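PDB 3HBZ: putative glycoside hydrolase from Bacteroides thetaiotaomicron VPI-5482, which is of unknown function but binds calcium and may act in carbohydrate metabolism, perhaps as a glycoside hydrolase. Local coordinates for residues K201-L213 against K300-F312. Sequence-based numbering, arbitrary orientation.
Sequences KFGLPFRHIPTYL and KLTAGKYNVAIVF. With ACT (acetate ion), chain H.
Phe206 holds CG opposite its backbone N (chi1 -172°), which lays its side chain beside Val308, the two pointing the same way. Phe206 CD2 lies 3.5 Å from Val308 CG2. The same methyl also meets the ring of Pro210, and Leu336 of strand 328-338 touches both Phe206 and Pro210. Arg207 is modelled in two conformers; the one described is extended from CG to NE and reaches the end of helix 298-303. There NH1 donates to Thr302 O at 2.7 Å, a short but bent bond (141° at the hydrogen). Thr302 O sits at the edge of the guanidinium, near its plane, while Gly304 CA lies over one face. Gly304 closes the helix in a Schellman motif; its positive phi would press a CB against the preceding carbonyl O, and in this conformer the guanidinium also lies close to where a CB would be.

The backbones of strands 200-205 and 306-313 pair antiparallel. Leu204 and Val308 form a hydrogen-bonded pair, with Leu204 N to Val308 O at 3.0 Å and Val308 N to Leu204 O at 2.9 Å. Phe206 N continues the pairing to Tyr306 O. Beyond it, water 1 accepts from Tyr306 N at 2.9 Å and lies near Phe206 O and Leu301 O. At the other end of the pairing, Val311 CG2 packs over one face of the Phe202 ring in a CH-pi contact, 4.2 Å from its centroid. Leu301 CD2 meets Ile209 CG1 at 3.9 Å. An acetate, probably from the crystallisation liquor, accepts from Arg207 N.

With a serine in place of Phe206, Val308 CG2 would probably lose its aromatic neighbour and a gap would open toward Leu336. The chemistry is therefore divided: apolar side chains fill the interior between strands, while the arginine, in this conformer, and the water bind backbone groups where the helix gives way to strand 306-313.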
loop_
_atom_site.group_PDB
_atom_site.type_symbol
_atom_site.label_atom_id
_atom_site.label_comp_id
_atom_site.label_asym_id
_atom_site.label_seq_id
_atom_site.Cartn_x
_atom_site.Cartn_y
_atom_site.Cartn_z
ATOM N N LYS A 201 -4.092 -4.668 1.834
ATOM C CA LYS A 201 -5.269 -3.971 2.287
ATOM C C LYS A 201 -5.460 -2.733 1.441
ATOM O O LYS A 201 -4.677 -1.811 1.501
ATOM C CB LYS A 201 -5.164 -3.608 3.758
ATOM C CG LYS A 201 -5.131 -4.849 4.671
ATOM C CD LYS A 201 -5.106 -4.489 6.145
ATOM C CE LYS A 201 -5.505 -5.693 7.029
ATOM N NZ LYS A 201 -5.248 -5.496 8.508
ATOM N N PHE A 202 -6.516 -2.746 0.649
ATOM C CA PHE A 202 -6.744 -1.733 -0.368
ATOM C C PHE A 202 -7.679 -0.646 0.118
ATOM O O PHE A 202 -8.852 -0.902 0.470
ATOM C CB PHE A 202 -7.403 -2.369 -1.608
ATOM C CG PHE A 202 -6.576 -3.450 -2.288
ATOM C CD1 PHE A 202 -5.232 -3.253 -2.587
ATOM C CD2 PHE A 202 -7.181 -4.650 -2.690
ATOM C CE1 PHE A 202 -4.472 -4.233 -3.256
ATOM C CE2 PHE A 202 -6.425 -5.631 -3.382
ATOM C CZ PHE A 202 -5.085 -5.429 -3.662
ATOM N N GLY A 203 -7.175 0.581 0.093
ATOM C CA GLY A 203 -8.030 1.780 0.104
ATOM C C GLY A 203 -7.777 2.708 1.273
ATOM O O GLY A 203 -7.454 2.242 2.359
ATOM N N LEU A 204 -7.969 4.009 1.051
ATOM C CA LEU A 204 -7.975 4.984 2.110
ATOM C C LEU A 204 -9.174 5.915 1.885
ATOM O O LEU A 204 -9.745 5.951 0.784
ATOM C CB LEU A 204 -6.664 5.766 2.133
ATOM C CG LEU A 204 -5.407 5.013 2.645
ATOM C CD1 LEU A 204 -4.123 5.910 2.501
ATOM C CD2 LEU A 204 -5.607 4.540 4.064
ATOM N N PRO A 205 -9.564 6.668 2.915
ATOM C CA PRO A 205 -10.773 7.499 2.764
ATOM C C PRO A 205 -10.623 8.576 1.685
ATOM O O PRO A 205 -9.535 9.140 1.534
ATOM C CB PRO A 205 -10.950 8.111 4.150
ATOM C CG PRO A 205 -10.306 7.117 5.056
ATOM C CD PRO A 205 -9.090 6.655 4.303
ATOM N N PHE A 206 -11.695 8.792 0.909
ATOM C CA PHE A 206 -11.707 9.758 -0.210
ATOM C C PHE A 206 -13.051 10.469 -0.204
ATOM O O PHE A 206 -14.098 9.811 -0.121
ATOM C CB PHE A 206 -11.483 9.009 -1.534
ATOM C CG PHE A 206 -11.279 9.920 -2.721
ATOM C CD1 PHE A 206 -10.183 10.773 -2.783
ATOM C CD2 PHE A 206 -12.211 9.934 -3.773
ATOM C CE1 PHE A 206 -10.010 11.644 -3.879
ATOM C CE2 PHE A 206 -12.051 10.768 -4.858
ATOM C CZ PHE A 206 -10.935 11.655 -4.911
ATOM N N ARG A 207 -13.044 11.800 -0.236
ATOM C CA ARG A 207 -14.288 12.569 -0.053
ATOM C C ARG A 207 -14.767 13.298 -1.320
ATOM O O ARG A 207 -15.517 14.242 -1.241
ATOM C CB ARG A 207 -14.162 13.558 1.125
ATOM C CG ARG A 207 -13.855 12.900 2.478
ATOM C CD ARG A 207 -13.675 13.945 3.589
ATOM N NE ARG A 207 -12.995 13.363 4.766
ATOM C CZ ARG A 207 -13.488 13.281 6.007
ATOM N NH1 ARG A 207 -14.692 13.736 6.292
ATOM N NH2 ARG A 207 -12.760 12.740 6.985
ATOM N N HIS A 208 -14.378 12.816 -2.496
ATOM C CA HIS A 208 -14.932 13.320 -3.781
ATOM C C HIS A 208 -15.423 12.113 -4.602
ATOM O O HIS A 208 -15.186 10.975 -4.218
ATOM C CB HIS A 208 -13.868 14.081 -4.584
ATOM C CG HIS A 208 -13.150 15.124 -3.794
ATOM N ND1 HIS A 208 -13.749 16.309 -3.414
ATOM C CD2 HIS A 208 -11.889 15.151 -3.286
ATOM C CE1 HIS A 208 -12.880 17.033 -2.723
ATOM N NE2 HIS A 208 -11.745 16.352 -2.627
ATOM N N ILE A 209 -16.067 12.387 -5.735
ATOM C CA ILE A 209 -16.584 11.377 -6.627
ATOM C C ILE A 209 -15.553 11.220 -7.716
ATOM O O ILE A 209 -15.414 12.106 -8.574
ATOM C CB ILE A 209 -17.944 11.772 -7.235
ATOM C CG1 ILE A 209 -19.015 11.917 -6.141
ATOM C CG2 ILE A 209 -18.406 10.697 -8.238
ATOM C CD1 ILE A 209 -20.374 12.434 -6.645
ATOM N N PRO A 210 -14.787 10.116 -7.674
ATOM C CA PRO A 210 -13.824 9.904 -8.704
ATOM C C PRO A 210 -14.521 9.570 -10.023
ATOM O O PRO A 210 -15.504 8.816 -10.028
ATOM C CB PRO A 210 -12.999 8.737 -8.158
ATOM C CG PRO A 210 -13.910 7.974 -7.358
ATOM C CD PRO A 210 -14.890 8.948 -6.780
ATOM N N THR A 211 -14.018 10.142 -11.115
ATOM C CA THR A 211 -14.572 9.930 -12.455
ATOM C C THR A 211 -13.646 9.205 -13.444
ATOM O O THR A 211 -14.140 8.449 -14.304
ATOM C CB THR A 211 -15.005 11.296 -13.050
ATOM O OG1 THR A 211 -13.923 12.213 -12.920
ATOM C CG2 THR A 211 -16.210 11.846 -12.262
ATOM N N TYR A 212 -12.323 9.407 -13.327
ATOM C CA TYR A 212 -11.345 8.751 -14.216
ATOM C C TYR A 212 -10.040 8.542 -13.492
ATOM O O TYR A 212 -9.696 9.334 -12.594
ATOM C CB TYR A 212 -10.996 9.615 -15.448
ATOM C CG TYR A 212 -12.161 9.880 -16.352
ATOM C CD1 TYR A 212 -12.962 10.972 -16.138
ATOM C CD2 TYR A 212 -12.498 9.004 -17.379
ATOM C CE1 TYR A 212 -14.062 11.222 -16.916
ATOM C CE2 TYR A 212 -13.618 9.262 -18.203
ATOM C CZ TYR A 212 -14.387 10.374 -17.938
ATOM O OH TYR A 212 -15.471 10.723 -18.675
ATOM N N LEU A 213 -9.352 7.441 -13.848
ATOM C CA LEU A 213 -7.957 7.204 -13.485
ATOM C C LEU A 213 -7.179 7.289 -14.812
ATOM O O LEU A 213 -7.441 6.495 -15.726
ATOM C CB LEU A 213 -7.768 5.803 -12.912
ATOM C CG LEU A 213 -6.308 5.454 -12.551
ATOM C CD1 LEU A 213 -5.782 6.392 -11.453
ATOM C CD2 LEU A 213 -6.206 4.013 -12.078
ATOM N N LYS A 300 -22.610 10.590 3.371
ATOM C CA LYS A 300 -21.579 9.593 3.690
ATOM C C LYS A 300 -20.251 10.058 3.117
ATOM O O LYS A 300 -19.207 9.932 3.755
ATOM C CB LYS A 300 -21.980 8.212 3.163
ATOM C CG LYS A 300 -23.177 7.586 3.941
ATOM C CD LYS A 300 -23.490 6.161 3.444
ATOM C CE LYS A 300 -24.717 5.579 4.142
ATOM N NZ LYS A 300 -24.799 4.121 3.906
ATOM N N LEU A 301 -20.293 10.611 1.907
ATOM C CA LEU A 301 -19.080 11.047 1.225
ATOM C C LEU A 301 -18.341 12.119 2.032
ATOM O O LEU A 301 -17.146 11.982 2.319
ATOM C CB LEU A 301 -19.417 11.592 -0.141
ATOM C CG LEU A 301 -18.268 11.907 -1.102
ATOM C CD1 LEU A 301 -17.501 10.601 -1.451
ATOM C CD2 LEU A 301 -18.830 12.612 -2.354
ATOM N N THR A 302 -19.068 13.161 2.424
ATOM C CA THR A 302 -18.479 14.271 3.154
ATOM C C THR A 302 -18.002 13.789 4.537
ATOM O O THR A 302 -16.999 14.287 5.034
ATOM C CB THR A 302 -19.449 15.492 3.247
ATOM O OG1 THR A 302 -20.683 15.048 3.791
ATOM C CG2 THR A 302 -19.712 16.126 1.851
ATOM N N ALA A 303 -18.697 12.811 5.131
ATOM C CA ALA A 303 -18.289 12.233 6.410
ATOM C C ALA A 303 -17.093 11.275 6.319
ATOM O O ALA A 303 -16.592 10.835 7.352
ATOM C CB ALA A 303 -19.468 11.537 7.101
ATOM N N GLY A 304 -16.657 10.930 5.103
ATOM C CA GLY A 304 -15.512 10.047 4.940
ATOM C C GLY A 304 -15.802 8.549 5.031
ATOM O O GLY A 304 -14.893 7.767 5.340
ATOM N N LYS A 305 -17.036 8.154 4.725
ATOM C CA LYS A 305 -17.478 6.744 4.743
ATOM C C LYS A 305 -17.124 5.949 3.483
ATOM O O LYS A 305 -17.482 4.778 3.393
ATOM C CB LYS A 305 -19.007 6.665 4.927
ATOM C CG LYS A 305 -19.565 7.277 6.194
ATOM C CD LYS A 305 -18.941 6.663 7.428
ATOM C CE LYS A 305 -19.664 7.073 8.728
ATOM N NZ LYS A 305 -18.849 6.577 9.887
ATOM N N TYR A 306 -16.426 6.559 2.518
ATOM C CA TYR A 306 -15.973 5.824 1.316
ATOM C C TYR A 306 -14.466 5.866 1.233
ATOM O O TYR A 306 -13.842 6.881 1.559
ATOM C CB TYR A 306 -16.579 6.392 0.001
ATOM C CG TYR A 306 -18.094 6.312 -0.085
ATOM C CD1 TYR A 306 -18.744 5.140 -0.481
ATOM C CD2 TYR A 306 -18.880 7.405 0.225
ATOM C CE1 TYR A 306 -20.123 5.060 -0.544
ATOM C CE2 TYR A 306 -20.262 7.342 0.144
ATOM C CZ TYR A 306 -20.878 6.158 -0.240
ATOM O OH TYR A 306 -22.254 6.100 -0.290
ATOM N N ASN A 307 -13.894 4.742 0.798
ATOM C CA ASN A 307 -12.506 4.641 0.495
ATOM C C ASN A 307 -12.325 4.438 -0.983
ATOM O O ASN A 307 -13.167 3.815 -1.668
ATOM C CB ASN A 307 -11.884 3.416 1.187
ATOM C CG ASN A 307 -11.617 3.627 2.664
ATOM O OD1 ASN A 307 -11.993 4.655 3.244
ATOM N ND2 ASN A 307 -10.963 2.629 3.290
ATOM N N VAL A 308 -11.165 4.879 -1.457
ATOM C CA VAL A 308 -10.740 4.612 -2.799
ATOM C C VAL A 308 -9.400 3.928 -2.717
ATOM O O VAL A 308 -8.565 4.290 -1.865
ATOM C CB VAL A 308 -10.617 5.908 -3.655
ATOM C CG1 VAL A 308 -9.846 5.584 -4.953
ATOM C CG2 VAL A 308 -12.039 6.456 -3.987
ATOM N N ALA A 309 -9.200 2.941 -3.592
ATOM C CA ALA A 309 -7.895 2.336 -3.855
ATOM C C ALA A 309 -7.548 2.430 -5.329
ATOM O O ALA A 309 -8.429 2.308 -6.200
ATOM C CB ALA A 309 -7.882 0.838 -3.429
ATOM N N ILE A 310 -6.257 2.593 -5.600
ATOM C CA ILE A 310 -5.667 2.506 -6.930
ATOM C C ILE A 310 -4.643 1.390 -6.823
ATOM O O ILE A 310 -3.877 1.325 -5.834
ATOM C CB ILE A 310 -4.968 3.811 -7.346
ATOM C CG1 ILE A 310 -5.976 4.952 -7.530
ATOM C CG2 ILE A 310 -4.103 3.628 -8.655
ATOM C CD1 ILE A 310 -5.326 6.337 -7.509
ATOM N N VAL A 311 -4.639 0.516 -7.816
ATOM C CA VAL A 311 -3.751 -0.640 -7.835
ATOM C C VAL A 311 -3.114 -0.834 -9.214
ATOM O O VAL A 311 -3.825 -0.775 -10.263
ATOM C CB VAL A 311 -4.530 -1.932 -7.516
ATOM C CG1 VAL A 311 -3.535 -3.105 -7.447
ATOM C CG2 VAL A 311 -5.352 -1.785 -6.219
ATOM N N PHE A 312 -1.793 -1.037 -9.193
ATOM C CA PHE A 312 -0.974 -1.407 -10.340
ATOM C C PHE A 312 -0.300 -2.739 -10.062
ATOM O O PHE A 312 0.186 -2.962 -8.950
ATOM C CB PHE A 312 0.125 -0.401 -10.590
ATOM C CG PHE A 312 -0.347 1.026 -10.642
ATOM C CD1 PHE A 312 -0.902 1.519 -11.802
ATOM C CD2 PHE A 312 -0.184 1.856 -9.562
ATOM C CE1 PHE A 312 -1.346 2.820 -11.877
ATOM C CE2 PHE A 312 -0.614 3.194 -9.617
ATOM C CZ PHE A 312 -1.188 3.661 -10.767
HETATM C C ACT H . -9.887 13.377 -0.136
HETATM O O ACT H . -11.059 13.473 -0.018
HETATM O OXT ACT H . -9.493 12.727 0.886
HETATM C CH3 ACT H . -9.113 13.934 -1.382
HETATM O O HOH W 1 -16.055 9.426 1.959
#